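Local structure of molybdopterin adenylyltransferase (Helicobacter pylori, 4XCW) at residues V10-R16 against Y46-D51; L118-S122 against I132-G136. The protein adenylylates molybdopterin, probably preparing the pterin for metal insertion during molybdenum cofactor biosynthesis. Residues are numbered along the deposited sequence.

Contact 1 of 2, residues V10-R16 against Y46-D51; sequences VLSASDR and YEIVAD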
loop_
_atom_site.group_PDB
_atom_site.type_symbol
_atom_site.label_atom_id
_atom_site.label_comp_id
_atom_site.label_asym_id
_atom_site.label_seq_id
_atom_site.Cartn_x
_atom_site.Cartn_y
_atom_site.Cartn_z
ATOM N N VAL B 10 11.636 -18.369 -13.168
ATOM C CA VAL B 10 10.793 -17.587 -14.067
ATOM C C VAL B 10 9.486 -18.342 -14.243
ATOM O O VAL B 10 9.453 -19.405 -14.858
ATOM C CB VAL B 10 11.460 -17.350 -15.427
ATOM C CG1 VAL B 10 10.602 -16.421 -16.300
ATOM C CG2 VAL B 10 12.849 -16.769 -15.234
ATOM N N LEU B 11 8.414 -17.790 -13.692
ATOM C CA LEU B 11 7.121 -18.448 -13.701
ATOM C C LEU B 11 6.118 -17.712 -14.583
ATOM O O LEU B 11 5.707 -16.604 -14.260
ATOM C CB LEU B 11 6.583 -18.553 -12.275
ATOM C CG LEU B 11 5.300 -19.362 -12.136
ATOM C CD1 LEU B 11 5.534 -20.711 -12.760
ATOM C CD2 LEU B 11 4.901 -19.505 -10.677
ATOM N N SER B 12 5.726 -18.329 -15.694
ATOM C CA SER B 12 4.695 -17.748 -16.547
ATOM C C SER B 12 3.338 -18.338 -16.198
ATOM O O SER B 12 3.128 -19.542 -16.330
ATOM C CB SER B 12 5.006 -17.983 -18.026
ATOM O OG SER B 12 3.925 -17.543 -18.836
ATOM N N ALA B 13 2.429 -17.489 -15.729
ATOM C CA ALA B 13 1.071 -17.910 -15.414
ATOM C C ALA B 13 0.205 -17.698 -16.637
ATOM O O ALA B 13 0.034 -16.566 -17.091
ATOM C CB ALA B 13 0.519 -17.139 -14.228
ATOM N N SER B 14 -0.342 -18.784 -17.171
ATOM C CA SER B 14 -1.068 -18.714 -18.435
ATOM C C SER B 14 -1.949 -19.935 -18.658
ATOM O O SER B 14 -1.532 -21.062 -18.399
ATOM C CB SER B 14 -0.082 -18.567 -19.595
ATOM O OG SER B 14 -0.739 -18.666 -20.849
ATOM N N ASP B 15 -3.166 -19.708 -19.145
ATOM C CA ASP B 15 -4.065 -20.809 -19.469
ATOM C C ASP B 15 -3.777 -21.342 -20.870
ATOM O O ASP B 15 -4.390 -22.317 -21.309
ATOM C CB ASP B 15 -5.528 -20.365 -19.358
ATOM C CG ASP B 15 -5.978 -20.183 -17.916
ATOM O OD1 ASP B 15 -5.427 -20.871 -17.029
ATOM O OD2 ASP B 15 -6.889 -19.361 -17.672
ATOM N N ARG B 16 -2.839 -20.692 -21.558
ATOM C CA ARG B 16 -2.451 -21.045 -22.927
ATOM C C ARG B 16 -3.638 -21.092 -23.882
ATOM O O ARG B 16 -3.778 -22.027 -24.674
ATOM C CB ARG B 16 -1.713 -22.385 -22.946
ATOM C CG ARG B 16 -0.212 -22.254 -22.763
ATOM C CD ARG B 16 0.376 -23.468 -22.075
ATOM N NE ARG B 16 -0.058 -23.561 -20.686
ATOM C CZ ARG B 16 -0.767 -24.569 -20.188
ATOM N NH1 ARG B 16 -1.125 -25.580 -20.970
ATOM N NH2 ARG B 16 -1.116 -24.566 -18.908
ATOM N N TYR B 46 12.574 -22.165 -15.569
ATOM C CA TYR B 46 11.384 -21.629 -16.217
ATOM C C TYR B 46 10.249 -22.643 -16.232
ATOM O O TYR B 46 10.462 -23.817 -16.526
ATOM C CB TYR B 46 11.718 -21.194 -17.645
ATOM C CG TYR B 46 10.521 -20.783 -18.478
ATOM C CD1 TYR B 46 9.869 -19.577 -18.246
ATOM C CD2 TYR B 46 10.054 -21.593 -19.508
ATOM C CE1 TYR B 46 8.782 -19.192 -19.012
ATOM C CE2 TYR B 46 8.967 -21.215 -20.281
ATOM C CZ TYR B 46 8.335 -20.012 -20.025
ATOM O OH TYR B 46 7.256 -19.626 -20.787
ATOM N N GLU B 47 9.046 -22.181 -15.909
ATOM C CA GLU B 47 7.863 -23.030 -15.929
ATOM C C GLU B 47 6.645 -22.242 -16.375
ATOM O O GLU B 47 6.466 -21.092 -15.978
ATOM C CB GLU B 47 7.595 -23.634 -14.549
ATOM C CG GLU B 47 8.501 -24.785 -14.176
ATOM C CD GLU B 47 8.020 -25.522 -12.942
ATOM O OE1 GLU B 47 8.674 -26.514 -12.556
ATOM O OE2 GLU B 47 6.992 -25.112 -12.362
ATOM N N ILE B 48 5.820 -22.868 -17.203
ATOM C CA ILE B 48 4.523 -22.319 -17.563
ATOM C C ILE B 48 3.470 -23.012 -16.714
ATOM O O ILE B 48 3.379 -24.236 -16.710
ATOM C CB ILE B 48 4.199 -22.518 -19.056
ATOM C CG1 ILE B 48 5.354 -22.025 -19.924
ATOM C CG2 ILE B 48 2.902 -21.805 -19.423
ATOM C CD1 ILE B 48 5.081 -22.119 -21.417
ATOM N N VAL B 49 2.681 -22.228 -15.993
ATOM C CA VAL B 49 1.686 -22.783 -15.083
ATOM C C VAL B 49 0.308 -22.174 -15.343
ATOM O O VAL B 49 0.186 -20.974 -15.584
ATOM C CB VAL B 49 2.113 -22.555 -13.614
ATOM C CG1 VAL B 49 1.016 -22.970 -12.646
ATOM C CG2 VAL B 49 3.379 -23.333 -13.328
ATOM N N ALA B 50 -0.724 -23.015 -15.316
ATOM C CA ALA B 50 -2.096 -22.554 -15.510
ATOM C C ALA B 50 -2.518 -21.562 -14.425
ATOM O O ALA B 50 -1.931 -21.520 -13.344
ATOM C CB ALA B 50 -3.049 -23.739 -15.542
ATOM N N ASP B 51 -3.538 -20.761 -14.721
ATOM C CA ASP B 51 -4.043 -19.778 -13.764
ATOM C C ASP B 51 -4.832 -20.439 -12.641
ATOM O O ASP B 51 -5.980 -20.071 -12.384
ATOM C CB ASP B 51 -4.931 -18.746 -14.466
ATOM C CG ASP B 51 -4.134 -17.692 -15.197
ATOM O OD1 ASP B 51 -3.174 -17.153 -14.606
ATOM O OD2 ASP B 51 -4.474 -17.394 -16.360
HETATM O O HOH W 1 -2.322 -15.103 -16.828
#

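Contact 2 of 2, residues L118-S122 against I132-G136; sequences LSRQS and INLPG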
loop_
_atom_site.group_PDB
_atom_site.type_symbol
_atom_site.label_atom_id
_atom_site.label_comp_id
_atom_site.label_asym_id
_atom_site.label_seq_id
_atom_site.Cartn_x
_atom_site.Cartn_y
_atom_site.Cartn_z
ATOM N N LEU B 118 -4.499 -0.334 -11.509
ATOM C CA LEU B 118 -5.247 -1.591 -11.453
ATOM C C LEU B 118 -4.375 -2.797 -11.133
ATOM O O LEU B 118 -4.887 -3.888 -10.850
ATOM C CB LEU B 118 -5.957 -1.845 -12.781
ATOM C CG LEU B 118 -6.952 -0.794 -13.246
ATOM C CD1 LEU B 118 -7.717 -1.296 -14.479
ATOM C CD2 LEU B 118 -7.900 -0.372 -12.115
ATOM N N SER B 119 -3.060 -2.613 -11.188
ATOM C CA SER B 119 -2.137 -3.730 -11.004
ATOM C C SER B 119 -1.997 -4.149 -9.547
ATOM O O SER B 119 -1.851 -3.307 -8.657
ATOM C CB SER B 119 -0.763 -3.382 -11.566
ATOM O OG SER B 119 0.150 -4.438 -11.340
ATOM N N ARG B 120 -2.030 -5.461 -9.315
ATOM C CA ARG B 120 -1.820 -6.010 -7.986
ATOM C C ARG B 120 -0.457 -6.691 -7.858
ATOM O O ARG B 120 -0.249 -7.460 -6.921
ATOM C CB ARG B 120 -2.933 -7.007 -7.642
ATOM C CG ARG B 120 -4.278 -6.337 -7.371
ATOM C CD ARG B 120 -5.436 -7.332 -7.428
ATOM N NE ARG B 120 -5.105 -8.618 -6.820
ATOM C CZ ARG B 120 -5.106 -8.859 -5.513
ATOM N NH1 ARG B 120 -5.409 -7.898 -4.654
ATOM N NH2 ARG B 120 -4.790 -10.065 -5.062
ATOM N N GLN B 121 0.458 -6.410 -8.786
ATOM C CA GLN B 121 1.823 -6.951 -8.716
ATOM C C GLN B 121 2.439 -6.631 -7.375
ATOM O O GLN B 121 2.369 -5.494 -6.917
ATOM C CB GLN B 121 2.721 -6.387 -9.818
ATOM C CG GLN B 121 2.420 -6.889 -11.213
ATOM C CD GLN B 121 3.059 -6.024 -12.281
ATOM O OE1 GLN B 121 2.412 -5.666 -13.266
ATOM N NE2 GLN B 121 4.337 -5.686 -12.096
ATOM N N SER B 122 3.055 -7.630 -6.755
ATOM C CA SER B 122 3.654 -7.451 -5.439
ATOM C C SER B 122 5.012 -8.130 -5.358
ATOM O O SER B 122 5.509 -8.668 -6.347
ATOM C CB SER B 122 2.730 -8.009 -4.358
ATOM O OG SER B 122 2.460 -9.380 -4.599
ATOM N N ILE B 132 9.085 -11.613 -6.988
ATOM C CA ILE B 132 8.493 -10.385 -7.518
ATOM C C ILE B 132 7.572 -10.712 -8.676
ATOM O O ILE B 132 7.960 -11.462 -9.570
ATOM C CB ILE B 132 9.560 -9.408 -8.019
ATOM C CG1 ILE B 132 10.656 -9.218 -6.972
ATOM C CG2 ILE B 132 8.929 -8.068 -8.394
ATOM C CD1 ILE B 132 11.792 -8.355 -7.466
ATOM N N ASN B 133 6.370 -10.136 -8.672
ATOM C CA ASN B 133 5.457 -10.231 -9.816
ATOM C C ASN B 133 5.773 -9.163 -10.859
ATOM O O ASN B 133 5.747 -7.983 -10.540
ATOM C CB ASN B 133 4.001 -10.058 -9.385
ATOM C CG ASN B 133 3.627 -10.903 -8.183
ATOM O OD1 ASN B 133 2.932 -10.429 -7.282
ATOM N ND2 ASN B 133 4.054 -12.163 -8.175
ATOM N N LEU B 134 6.046 -9.571 -12.098
ATOM C CA LEU B 134 6.382 -8.635 -13.174
ATOM C C LEU B 134 5.189 -8.464 -14.118
ATOM O O LEU B 134 4.221 -9.206 -14.004
ATOM C CB LEU B 134 7.605 -9.135 -13.949
ATOM C CG LEU B 134 8.896 -9.314 -13.162
ATOM C CD1 LEU B 134 10.012 -9.765 -14.104
ATOM C CD2 LEU B 134 9.254 -8.019 -12.431
ATOM N N PRO B 135 5.246 -7.485 -15.051
ATOM C CA PRO B 135 4.132 -7.347 -15.994
ATOM C C PRO B 135 4.112 -8.464 -17.028
ATOM O O PRO B 135 4.905 -9.403 -16.935
ATOM C CB PRO B 135 4.401 -5.992 -16.679
ATOM C CG PRO B 135 5.368 -5.288 -15.789
ATOM C CD PRO B 135 6.200 -6.371 -15.181
ATOM N N GLY B 136 3.220 -8.346 -18.007
ATOM C CA GLY B 136 3.062 -9.365 -19.027
ATOM C C GLY B 136 3.777 -9.081 -20.339
ATOM O O GLY B 136 4.185 -10.005 -21.043
#

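Contact 1 of 2, residues V10-R16 against Y46-D51
Two neighbouring parallel strands, 6-13 and 42-49, meet here at their C-terminal ends, main chain to main chain. Val10 pairs with Tyr46, Leu11 with Glu47, Ser12 with Ile48 and Ala13 with Val49. Hydrogen bonds run from Glu47 N to Val10 O (3.0 Å), Ser12 N to Glu47 O (2.9 Å), Val49 N to Ser12 O (2.7 Å) and Ser14 N to Val49 O (2.8 Å), so the ladder continues one residue past strand 10-13. The axes of 10-13 and 46-49 approach to 4.7 Å at 17°.

Apolar contacts form on both faces. On one, Leu11 CD1 meets Val49 CG2 at 3.4 Å; compact Ala13 shares this face, and helix 53-66 covers all three. Glu47 lies here too, salt-bridged to Lys62 and hydrogen-bonded to Ser59. On the other, Val10 CG1 touches Tyr46 CD1 at 3.8 Å, and Ser12 is small enough to leave room for the Tyr46 hydroxyl, CB lying 3.9 Å from OH.

Polar side chains take over where the strands end. Asp15 OD1 accepts from Asp51 N (3.0 Å), so a side chain supplies the next acceptor, while Ser14 OG receives Arg16 N (3.0 Å) in an ST turn and also bonds Glu23. Water 1 bridges Ala13 O (2.8 Å) and Asp51 OD1 (3.1 Å). Asp15 OD2 and Asp51 OD2 stand 3.4 Å apart.

The strands and helix 25-37 form a beta-alpha-beta unit. The chemistry implies a strand pair zipped by its backbone, whose C-terminal ends lead into two loops with facing carboxylates, their repulsion probably eased by Arg83, which salt-bridges Asp15 and touches Asp51.

Contact 2 of 2, residues L118-S122 against I132-G136
Asn133 governs this junction through its m rotamer. Its CA-to-CB bond points toward 118-122, and chi1 of -48° brings OD1 to Ser122, where it accepts two hydrogen bonds: from Ser122 N (2.9 Å) and from Ser122 OG (2.9 Å). The p rotamer of Ser122 (chi1 58°) folds the hydroxyl back beside its own amide so that both donors converge on one oxygen. The other end of the amide, ND2, is bonded to Thr74 and Thr90, which shows why a side chain with both acceptor and donor suits this buried place.

Gln121 starts sideways, yet its m,t conformation extends the carboxamide along 132-136 until NE2 donates to Asn133 O at 3.1 Å; NE2 also lies 3.7 Å from Pro135 CD. The main chains add one nearly straight bond, Asn133 N to Ser122 O, 2.9 Å. Earlier in the loop, Ser119 in its t rotamer places OG 3.2 Å from Gln121 N, closing an ST turn; Arg120 forms a salt bridge with Glu88 and a hydrogen bond to Met97 O of the second subunit.

The Leu134 CA-to-CB bond points away, and its side chain packs on helix 138-148. The contact ties the loop entering the antiparallel hairpin 123-126/129-134 to its second strand. Its chemistry implies fixation by directional amide and hydroxyl bonds rather than by apolar contact, with Asn133 cross-linking loop and sheet.

Both contacts reach the same mixed sheet but hold different elements: contact 1 joins strand 42-49 to its neighbour 6-13, whereas contact 2 ties a loop to strand 129-134, two places beyond 6-13. Strand 71-75 lies between and bonds to both through its backbone. Neither contact is wholly core or surface. The centre of contact 1 lies about 13 Å from the chain centre, that of contact 2 about 9 Å. Contact 1 passes from a largely buried strand 10-13 and a partly exposed 46-49 to an exposed Arg16; no touching residue of contact 2 is exposed. A repeating backbone ladder suits paired strands, whereas at the irregular loop side-chain amides and a hydroxyl supplement a single backbone-to-backbone bond.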